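Local coordinates for protein beta-N-acetylglucosaminidase Nag2 (Vibrio harveyi, PDB 6EZS) that probably hydrolyses terminal non-reducing N-acetyl-D-hexosamine residues from N-acetyl-beta-D-hexosaminides, as a family 20 glycoside hydrolase, at residues A[273-278]-A[332-337]. Residues are numbered along the deposited sequence; the frame is centred on the assembly and turned at random.
Sequences ARHFHS and PQYTHL. With NAG (2-acetamido-2-deoxy-beta-D-glucopyranose), chain C.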
loop_
_atom_site.group_PDB
_atom_site.type_symbol
_atom_site.label_atom_id
_atom_site.label_comp_id
_atom_site.label_asym_id
_atom_site.label_seq_id
_atom_site.Cartn_x
_atom_site.Cartn_y
_atom_site.Cartn_z
ATOM N N ALA A 273 -3.664 1.386 7.552
ATOM C CA ALA A 273 -4.035 0.759 8.811
ATOM C C ALA A 273 -2.816 0.415 9.647
ATOM O O ALA A 273 -2.798 0.641 10.849
ATOM C CB ALA A 273 -4.854 -0.490 8.548
ATOM N N ARG A 274 -1.813 -0.183 9.026
ATOM C CA ARG A 274 -0.587 -0.562 9.753
ATOM C C ARG A 274 0.112 0.646 10.346
ATOM O O ARG A 274 0.569 0.607 11.474
ATOM C CB ARG A 274 0.378 -1.325 8.850
ATOM C CG ARG A 274 0.068 -2.805 8.702
ATOM C CD ARG A 274 -1.423 -3.113 8.550
ATOM N NE ARG A 274 -1.666 -4.557 8.467
ATOM C CZ ARG A 274 -1.467 -5.309 7.391
ATOM N NH1 ARG A 274 -1.045 -4.760 6.239
ATOM N NH2 ARG A 274 -1.703 -6.619 7.465
ATOM N N HIS A 275 0.196 1.707 9.561
ATOM C CA HIS A 275 0.641 3.001 10.020
ATOM C C HIS A 275 -0.219 4.074 9.355
ATOM O O HIS A 275 -0.597 3.959 8.188
ATOM C CB HIS A 275 2.127 3.189 9.708
ATOM C CG HIS A 275 3.024 2.457 10.655
ATOM N ND1 HIS A 275 3.647 1.275 10.331
ATOM C CD2 HIS A 275 3.359 2.715 11.940
ATOM C CE1 HIS A 275 4.336 0.843 11.373
ATOM N NE2 HIS A 275 4.182 1.702 12.359
ATOM N N PHE A 276 -0.533 5.109 10.122
ATOM C CA PHE A 276 -1.374 6.173 9.666
ATOM C C PHE A 276 -0.514 7.197 8.930
ATOM O O PHE A 276 0.527 7.597 9.423
ATOM C CB PHE A 276 -2.074 6.818 10.856
ATOM C CG PHE A 276 -2.931 7.985 10.485
ATOM C CD1 PHE A 276 -4.128 7.796 9.822
ATOM C CD2 PHE A 276 -2.531 9.281 10.775
ATOM C CE1 PHE A 276 -4.923 8.880 9.470
ATOM C CE2 PHE A 276 -3.321 10.367 10.432
ATOM C CZ PHE A 276 -4.516 10.165 9.781
ATOM N N HIS A 277 -0.963 7.610 7.751
ATOM C CA HIS A 277 -0.299 8.628 6.965
ATOM C C HIS A 277 -1.264 9.780 6.904
ATOM O O HIS A 277 -2.439 9.581 6.591
ATOM C CB HIS A 277 -0.009 8.088 5.563
ATOM C CG HIS A 277 0.500 6.681 5.569
ATOM N ND1 HIS A 277 1.720 6.341 6.113
ATOM C CD2 HIS A 277 -0.065 5.525 5.155
ATOM C CE1 HIS A 277 1.887 5.034 6.020
ATOM N NE2 HIS A 277 0.824 4.518 5.433
ATOM N N SER A 278 -0.784 10.982 7.202
ATOM C CA SER A 278 -1.654 12.166 7.292
ATOM C C SER A 278 -2.339 12.511 5.970
ATOM O O SER A 278 -1.863 12.126 4.890
ATOM C CB SER A 278 -0.858 13.377 7.793
ATOM O OG SER A 278 0.062 13.843 6.823
ATOM N N PRO A 332 0.415 -2.046 21.162
ATOM C CA PRO A 332 1.312 -1.490 20.152
ATOM C C PRO A 332 1.717 -2.530 19.121
ATOM O O PRO A 332 1.691 -3.722 19.401
ATOM C CB PRO A 332 2.551 -1.073 20.952
ATOM C CG PRO A 332 2.168 -1.137 22.390
ATOM C CD PRO A 332 1.057 -2.118 22.493
ATOM N N GLN A 333 2.061 -2.069 17.929
ATOM C CA GLN A 333 2.530 -2.934 16.855
ATOM C C GLN A 333 3.567 -2.198 16.029
ATOM O O GLN A 333 3.417 -1.008 15.765
ATOM C CB GLN A 333 1.396 -3.345 15.920
ATOM C CG GLN A 333 0.308 -4.197 16.541
ATOM C CD GLN A 333 0.745 -5.611 16.862
ATOM O OE1 GLN A 333 1.658 -6.161 16.237
ATOM N NE2 GLN A 333 0.083 -6.221 17.844
ATOM N N TYR A 334 4.608 -2.939 15.641
ATOM C CA TYR A 334 5.633 -2.529 14.688
ATOM C C TYR A 334 6.611 -1.478 15.198
ATOM O O TYR A 334 7.814 -1.735 15.239
ATOM C CB TYR A 334 5.022 -2.067 13.367
ATOM C CG TYR A 334 4.036 -3.039 12.778
ATOM C CD1 TYR A 334 4.340 -4.387 12.633
ATOM C CD2 TYR A 334 2.793 -2.607 12.352
ATOM C CE1 TYR A 334 3.420 -5.279 12.094
ATOM C CE2 TYR A 334 1.874 -3.487 11.804
ATOM C CZ TYR A 334 2.182 -4.821 11.682
ATOM O OH TYR A 334 1.253 -5.681 11.116
ATOM N N THR A 335 6.088 -0.302 15.536
ATOM C CA THR A 335 6.870 0.852 15.982
ATOM C C THR A 335 6.083 1.590 17.076
ATOM O O THR A 335 4.976 1.175 17.431
ATOM C CB THR A 335 7.135 1.826 14.808
ATOM O OG1 THR A 335 5.890 2.301 14.289
ATOM C CG2 THR A 335 7.946 1.146 13.666
ATOM N N HIS A 336 6.663 2.681 17.590
ATOM C CA HIS A 336 6.030 3.563 18.566
ATOM C C HIS A 336 5.523 2.811 19.770
ATOM O O HIS A 336 4.406 3.059 20.227
ATOM C CB HIS A 336 4.899 4.361 17.909
ATOM C CG HIS A 336 5.378 5.344 16.890
ATOM N ND1 HIS A 336 5.610 5.001 15.576
ATOM C CD2 HIS A 336 5.702 6.655 17.000
ATOM C CE1 HIS A 336 6.046 6.061 14.917
ATOM N NE2 HIS A 336 6.111 7.078 15.758
ATOM N N LEU A 337 6.345 1.901 20.287
ATOM C CA LEU A 337 5.940 1.054 21.415
ATOM C C LEU A 337 5.682 1.847 22.688
ATOM O O LEU A 337 4.798 1.473 23.471
ATOM C CB LEU A 337 6.990 -0.000 21.729
ATOM C CG LEU A 337 7.465 -0.895 20.589
ATOM C CD1 LEU A 337 8.547 -1.848 21.083
ATOM C CD2 LEU A 337 6.299 -1.646 19.957
HETATM C C1 NAG C . 0.092 -9.344 1.574
HETATM C C2 NAG C . -1.044 -9.267 2.626
HETATM C C3 NAG C . -0.892 -8.127 3.635
HETATM C C4 NAG C . 0.525 -7.993 4.148
HETATM C C5 NAG C . 1.521 -8.180 3.011
HETATM C C6 NAG C . 2.972 -8.172 3.489
HETATM C C7 NAG C . -3.407 -9.787 1.995
HETATM C C8 NAG C . -4.544 -9.258 1.171
HETATM N N2 NAG C . -2.313 -9.036 1.895
HETATM O O1 NAG C . 0.008 -10.510 0.767
HETATM O O3 NAG C . -1.749 -8.348 4.750
HETATM O O4 NAG C . 0.623 -6.692 4.726
HETATM O O5 NAG C . 1.228 -9.432 2.407
HETATM O O6 NAG C . 3.817 -7.974 2.351
HETATM O O7 NAG C . -3.505 -10.792 2.688
#
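The sugar-binding pocket at the mouth of the family 20 TIM barrel takes in this contact, where Arg274 and His275 meet Tyr334 and Thr335. Residues 273-278 follow barrel strand 265-271 and lead into helix 279-291; residues 332-337 belong to a later loop of the same catalytic domain. Arg274 holds the bound N-acetylglucosamine by its O3 and O4 hydroxyls: NH2 donates to O3 over 3.2 Å in the guanidinium plane and nearly straight (166°), whereas NH1 reaches O4 at 3.0 Å through a more bent bond (137°). Salt bridges from NE to Glu305 and from NH1 to Asp271 restrict rotation of the guanidinium and probably stabilise its positive charge. Glu584, Asp532, Trp546 and Tyr530 bind the same sugar. Against the arginine's aliphatic part lies the Tyr334 ring, with CE2 3.7 Å from Arg274 CG and little farther from CB, which marks the contact as packing against methylenes. The ring stands almost perpendicular to the guanidinium plane (86°). A bend of the arginine chain at chi2 carries its head past the tyrosine to the sugar. Tyr334 thus acts as a second-shell residue, and its side chain also lies close to that of Glu584. Tyr334 CB packs against His275 CE1 at 3.6 Å, while the two rings meet obliquely, their centroids 5.8 Å apart. The imidazole is gripped at both nitrogens: ND1 bonds to the carbonyl oxygen of Cys583, and NE2 is hydrogen-bonded to the Thr335 hydroxyl. Thr335 N bonds to Gln333 O (2.8 Å) across a classic gamma turn centred on Tyr334. Thr335 OG1 bridges two histidines by hydrogen bonds, lying near the ring plane of each, 2.6 Å from His275 NE2 and 3.0 Å from His336 ND1.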